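Local structure of LysR family transcriptional regulator (5FHK) at residues N45-D50 against I57-P62; I69-G74 against Y200-N205. The protein probably acts as a LysR-type transcription factor that binds specific DNA sequences and controls virulence genes, this chain being its regulatory domain. All blocks are in the same frame, centred on the assembly; numbering follows the deposited sequence.

Contact 1: N45-D50 against I57-P62; sequences NADQLD and IFRVGP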
# COMPACT_ATOMS: atom_id res chain seq x y z
N ASN A 45 -1.56 -3.07 13.96
CA ASN A 45 -1.43 -3.67 15.30
C ASN A 45 -2.63 -4.58 15.55
O ASN A 45 -3.72 -4.11 15.89
CB ASN A 45 -1.28 -2.59 16.38
CG ASN A 45 -2.32 -1.49 16.27
OD1 ASN A 45 -2.70 -1.08 15.17
ND2 ASN A 45 -2.80 -1.01 17.41
N ALA A 46 -2.42 -5.88 15.39
CA ALA A 46 -3.48 -6.86 15.56
C ALA A 46 -3.72 -7.23 17.01
O ALA A 46 -4.72 -7.91 17.30
CB ALA A 46 -3.15 -8.11 14.75
N ASP A 47 -2.83 -6.84 17.92
CA ASP A 47 -3.10 -7.03 19.34
C ASP A 47 -4.20 -6.09 19.82
O ASP A 47 -4.76 -6.33 20.89
CB ASP A 47 -1.83 -6.81 20.17
CG ASP A 47 -0.77 -7.86 19.89
OD1 ASP A 47 0.43 -7.55 20.03
OD2 ASP A 47 -1.13 -9.00 19.53
N GLN A 48 -4.50 -5.04 19.07
CA GLN A 48 -5.58 -4.12 19.41
C GLN A 48 -6.92 -4.49 18.77
O GLN A 48 -7.91 -3.79 18.99
CB GLN A 48 -5.19 -2.70 19.04
CG GLN A 48 -4.47 -1.98 20.16
CD GLN A 48 -5.22 -2.13 21.47
OE1 GLN A 48 -4.75 -2.80 22.39
NE2 GLN A 48 -6.40 -1.52 21.55
N LEU A 49 -6.98 -5.57 18.01
CA LEU A 49 -8.27 -5.96 17.46
C LEU A 49 -9.10 -6.72 18.49
O LEU A 49 -8.58 -7.43 19.36
CB LEU A 49 -8.11 -6.83 16.21
CG LEU A 49 -7.35 -6.23 15.05
CD1 LEU A 49 -6.85 -7.37 14.12
CD2 LEU A 49 -8.22 -5.22 14.31
N ASP A 50 -10.42 -6.59 18.35
CA ASP A 50 -11.36 -7.35 19.16
C ASP A 50 -11.80 -8.59 18.37
O ASP A 50 -12.53 -8.45 17.38
CB ASP A 50 -12.56 -6.47 19.52
CG ASP A 50 -13.66 -7.23 20.21
OD1 ASP A 50 -13.42 -8.39 20.63
OD2 ASP A 50 -14.77 -6.66 20.33
N ILE A 57 -8.78 -13.49 11.10
CA ILE A 57 -7.72 -12.52 11.31
C ILE A 57 -6.42 -13.20 10.91
O ILE A 57 -6.11 -14.30 11.40
CB ILE A 57 -7.68 -12.00 12.76
CG1 ILE A 57 -8.80 -10.98 12.97
CG2 ILE A 57 -6.34 -11.30 13.08
CD1 ILE A 57 -8.97 -10.44 14.44
N PHE A 58 -5.71 -12.61 9.95
CA PHE A 58 -4.34 -12.97 9.61
C PHE A 58 -3.40 -11.94 10.21
O PHE A 58 -3.59 -10.73 10.02
CB PHE A 58 -4.13 -13.03 8.09
CG PHE A 58 -5.08 -13.97 7.41
CD1 PHE A 58 -6.38 -13.59 7.13
CD2 PHE A 58 -4.68 -15.25 7.08
CE1 PHE A 58 -7.27 -14.47 6.51
CE2 PHE A 58 -5.57 -16.13 6.46
CZ PHE A 58 -6.85 -15.72 6.18
N ARG A 59 -2.41 -12.41 10.94
CA ARG A 59 -1.55 -11.49 11.67
C ARG A 59 -0.13 -12.00 11.62
O ARG A 59 0.12 -13.19 11.41
CB ARG A 59 -2.01 -11.34 13.12
CG ARG A 59 -1.69 -12.54 13.98
CD ARG A 59 -1.97 -12.25 15.45
NE ARG A 59 -1.48 -10.93 15.85
CZ ARG A 59 -0.36 -10.71 16.53
NH1 ARG A 59 0.40 -11.73 16.91
NH2 ARG A 59 0.00 -9.47 16.84
N VAL A 60 0.79 -11.06 11.78
CA VAL A 60 2.19 -11.37 12.01
C VAL A 60 2.39 -11.55 13.51
O VAL A 60 1.89 -10.75 14.31
CB VAL A 60 3.09 -10.24 11.47
CG1 VAL A 60 4.53 -10.46 11.92
CG2 VAL A 60 3.00 -10.17 9.96
N GLY A 61 3.10 -12.62 13.89
CA GLY A 61 3.40 -12.87 15.28
C GLY A 61 2.27 -13.59 15.99
O GLY A 61 1.10 -13.49 15.62
N PRO A 62 2.62 -14.30 17.06
CA PRO A 62 1.63 -15.13 17.76
C PRO A 62 0.71 -14.32 18.66
O PRO A 62 0.98 -13.17 19.02
CB PRO A 62 2.49 -16.09 18.59
CG PRO A 62 3.93 -15.85 18.15
CD PRO A 62 3.97 -14.45 17.63
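Ala46 sets its methyl against the side of the Arg59 chain, CB lying 3.5 Å from Arg59 NE and 3.8 Å from Arg59 CB, so that it touches both the root of the arginine and the edge of its guanidinium, near the plane of that group. The carboxylate of Asp47 comes from another direction. Its OD2 sits over one face of the guanidinium, 3.0 Å from Arg59 NH2 and 3.5 Å from Arg59 CZ, with the two flat groups inclined at 31° and the side chains roughly perpendicular. This is a salt bridge, yet as modelled the oxygen stands above the guanidinium rather than at its rim, and no N-H is aimed at it. The far end of the guanidinium is crowded against Gly61 in the model, which makes its exact tilt doubtful. The arginine chain starts toward the loop with CG between the backbone N and the carbonyl carbon (chi1 74°) and bends at chi3. Further along, Leu49 and Ile57 run antiparallel, side by side, their CD1 methyls 3.7 Å apart; Ile57 CG2 is a second, looser touch at 4.1 Å from Leu49 CD1. The contact thus lays the loop between strands 38-43 and 56-60 back over strand 56-60, a strand of the mixed sheet in this periplasmic-binding-protein-like regulatory domain. That strand runs between 9-14 and 178-185, and Ser12 and Trp54 add to the surroundings of Leu49. As modelled, the Asp47-Arg59 attraction is probably electrostatic with little directional hold, and its carboxylate lies at an exposed edge.

Contact 2: I69-G74 against Y200-N205; sequences IARKIG and YVIAYN
Val201 O is gripped by two donors of Asn205, the side-chain ND2 at 2.8 Å and the backbone N at 3.2 Å, which approach from opposite faces of the carbonyl plane. The ND2 bond is nearly straight, 168° at the hydrogen, and the acceptor lies in the amide plane of Asn205, although the donor is tilted 33° from the carbonyl plane. With ND2 thus engaged, OD1 is turned toward the strand, where it lies 4.1 Å from Ile73 CB. The same oxygen comes 3.3 Å from Ile73 O, but both are acceptors and the approach is no bond. Helix 192-204 ends here against strand 68-82, packing helix on sheet in the LysR substrate-binding domain, a member of the periplasmic-binding-protein clan. Ile73 and Gly74 both face Ile180 on the adjacent strand, forming a classic beta bulge next to the helix end. Deeper in, Ile73 CG2 makes a loose apolar contact with Val201 CG1 at 4.4 Å, while Met182 and Met25 also pack on the valine. At the exposed margin Arg71 runs across Ile202. Extended through its first two torsions (chi1 180°), the arginine carries CD to 3.7 Å from Ile202 CG1. The bend at chi3 then turns the guanidinium so that the isoleucine lies over one face, with Arg71 NH1 3.5 Å from Ile202 CG2.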
# COMPACT_ATOMS: atom_id res chain seq x y z
N ILE A 69 -8.50 -20.25 17.60
CA ILE A 69 -7.61 -21.23 17.00
C ILE A 69 -6.62 -20.50 16.10
O ILE A 69 -7.00 -19.63 15.30
CB ILE A 69 -8.40 -22.27 16.19
CG1 ILE A 69 -9.53 -22.83 17.05
CG2 ILE A 69 -7.50 -23.38 15.71
CD1 ILE A 69 -10.85 -22.63 16.43
N ALA A 70 -5.34 -20.85 16.23
CA ALA A 70 -4.26 -20.17 15.53
C ALA A 70 -3.52 -21.19 14.68
O ALA A 70 -3.08 -22.23 15.19
CB ALA A 70 -3.31 -19.50 16.52
N ARG A 71 -3.41 -20.90 13.39
CA ARG A 71 -2.72 -21.77 12.45
C ARG A 71 -1.63 -20.98 11.73
O ARG A 71 -1.89 -19.92 11.16
CB ARG A 71 -3.71 -22.35 11.43
CG ARG A 71 -3.08 -23.27 10.40
CD ARG A 71 -4.17 -24.07 9.66
NE ARG A 71 -4.39 -25.39 10.26
CZ ARG A 71 -4.02 -26.53 9.69
NH1 ARG A 71 -3.43 -26.53 8.50
NH2 ARG A 71 -4.25 -27.68 10.31
N LYS A 72 -0.41 -21.51 11.76
CA LYS A 72 0.71 -20.90 11.05
C LYS A 72 0.56 -21.18 9.56
O LYS A 72 0.53 -22.35 9.15
CB LYS A 72 2.03 -21.45 11.58
CG LYS A 72 3.26 -20.92 10.85
CD LYS A 72 4.54 -21.66 11.24
CE LYS A 72 5.70 -21.25 10.33
NZ LYS A 72 6.91 -22.14 10.39
N ILE A 73 0.43 -20.13 8.75
CA ILE A 73 0.29 -20.31 7.31
C ILE A 73 1.49 -19.76 6.55
O ILE A 73 1.50 -19.76 5.32
CB ILE A 73 -1.02 -19.70 6.77
CG1 ILE A 73 -1.06 -18.18 6.97
CG2 ILE A 73 -2.23 -20.38 7.40
CD1 ILE A 73 -2.19 -17.52 6.20
N GLY A 74 2.54 -19.35 7.24
CA GLY A 74 3.67 -18.79 6.52
C GLY A 74 4.60 -18.04 7.44
O GLY A 74 4.33 -17.86 8.63
N TYR A 200 -10.80 -23.43 2.52
CA TYR A 200 -10.04 -23.06 1.32
C TYR A 200 -8.60 -22.72 1.69
O TYR A 200 -7.66 -23.22 1.07
CB TYR A 200 -10.71 -21.89 0.60
CG TYR A 200 -10.06 -21.61 -0.75
CD1 TYR A 200 -10.45 -22.30 -1.90
CD2 TYR A 200 -9.04 -20.68 -0.86
CE1 TYR A 200 -9.84 -22.04 -3.13
CE2 TYR A 200 -8.46 -20.41 -2.06
CZ TYR A 200 -8.85 -21.09 -3.19
OH TYR A 200 -8.22 -20.78 -4.35
N VAL A 201 -8.43 -21.90 2.73
CA VAL A 201 -7.10 -21.46 3.16
C VAL A 201 -6.25 -22.66 3.56
O VAL A 201 -5.12 -22.81 3.10
CB VAL A 201 -7.21 -20.44 4.32
CG1 VAL A 201 -5.83 -20.03 4.83
CG2 VAL A 201 -7.96 -19.20 3.89
N ILE A 202 -6.81 -23.55 4.37
CA ILE A 202 -6.02 -24.71 4.78
C ILE A 202 -5.70 -25.59 3.58
O ILE A 202 -4.55 -26.01 3.39
CB ILE A 202 -6.74 -25.50 5.89
CG1 ILE A 202 -6.81 -24.65 7.16
CG2 ILE A 202 -6.00 -26.79 6.17
CD1 ILE A 202 -7.93 -25.08 8.14
N ALA A 203 -6.69 -25.83 2.72
CA ALA A 203 -6.44 -26.65 1.54
C ALA A 203 -5.55 -25.94 0.53
O ALA A 203 -4.94 -26.60 -0.31
CB ALA A 203 -7.75 -27.08 0.89
N TYR A 204 -5.45 -24.61 0.59
CA TYR A 204 -4.51 -23.91 -0.28
C TYR A 204 -3.07 -24.20 0.13
O TYR A 204 -2.19 -24.34 -0.73
CB TYR A 204 -4.79 -22.41 -0.22
CG TYR A 204 -4.20 -21.61 -1.35
CD1 TYR A 204 -4.93 -21.38 -2.50
CD2 TYR A 204 -2.91 -21.06 -1.25
CE1 TYR A 204 -4.42 -20.64 -3.55
CE2 TYR A 204 -2.37 -20.31 -2.32
CZ TYR A 204 -3.15 -20.11 -3.46
OH TYR A 204 -2.69 -19.38 -4.53
N ASN A 205 -2.81 -24.29 1.44
CA ASN A 205 -1.47 -24.38 2.01
C ASN A 205 -1.02 -25.83 2.25
O ASN A 205 -0.10 -26.08 3.04
CB ASN A 205 -1.39 -23.60 3.33
CG ASN A 205 -1.43 -22.08 3.13
OD1 ASN A 205 -0.38 -21.42 3.11
ND2 ASN A 205 -2.63 -21.52 2.99

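How the contacts relate
Both segments of contact 1 precede those of contact 2 in the chain, and the centres of the two contacts are about 16 Å apart. Strands 56-60 and 68-82 are consecutive in sequence and belong to the same mixed sheet, where each pairs antiparallel with strand 178-185, which therefore lies between them. Contact 1 brings a loop onto this sheet, whereas contact 2 brings in the C-terminal helix 192-204. The two meet through Phe58, whose CD2 is 3.5 Å from Ile73 CD1 and whose CE2 is 4.2 Å from Val201 CG1. Phe58 points away from the 45-50 loop, so the loop and the C-terminal helix lie on opposite faces of the sheet, which forms the layer between them in the regulatory domain.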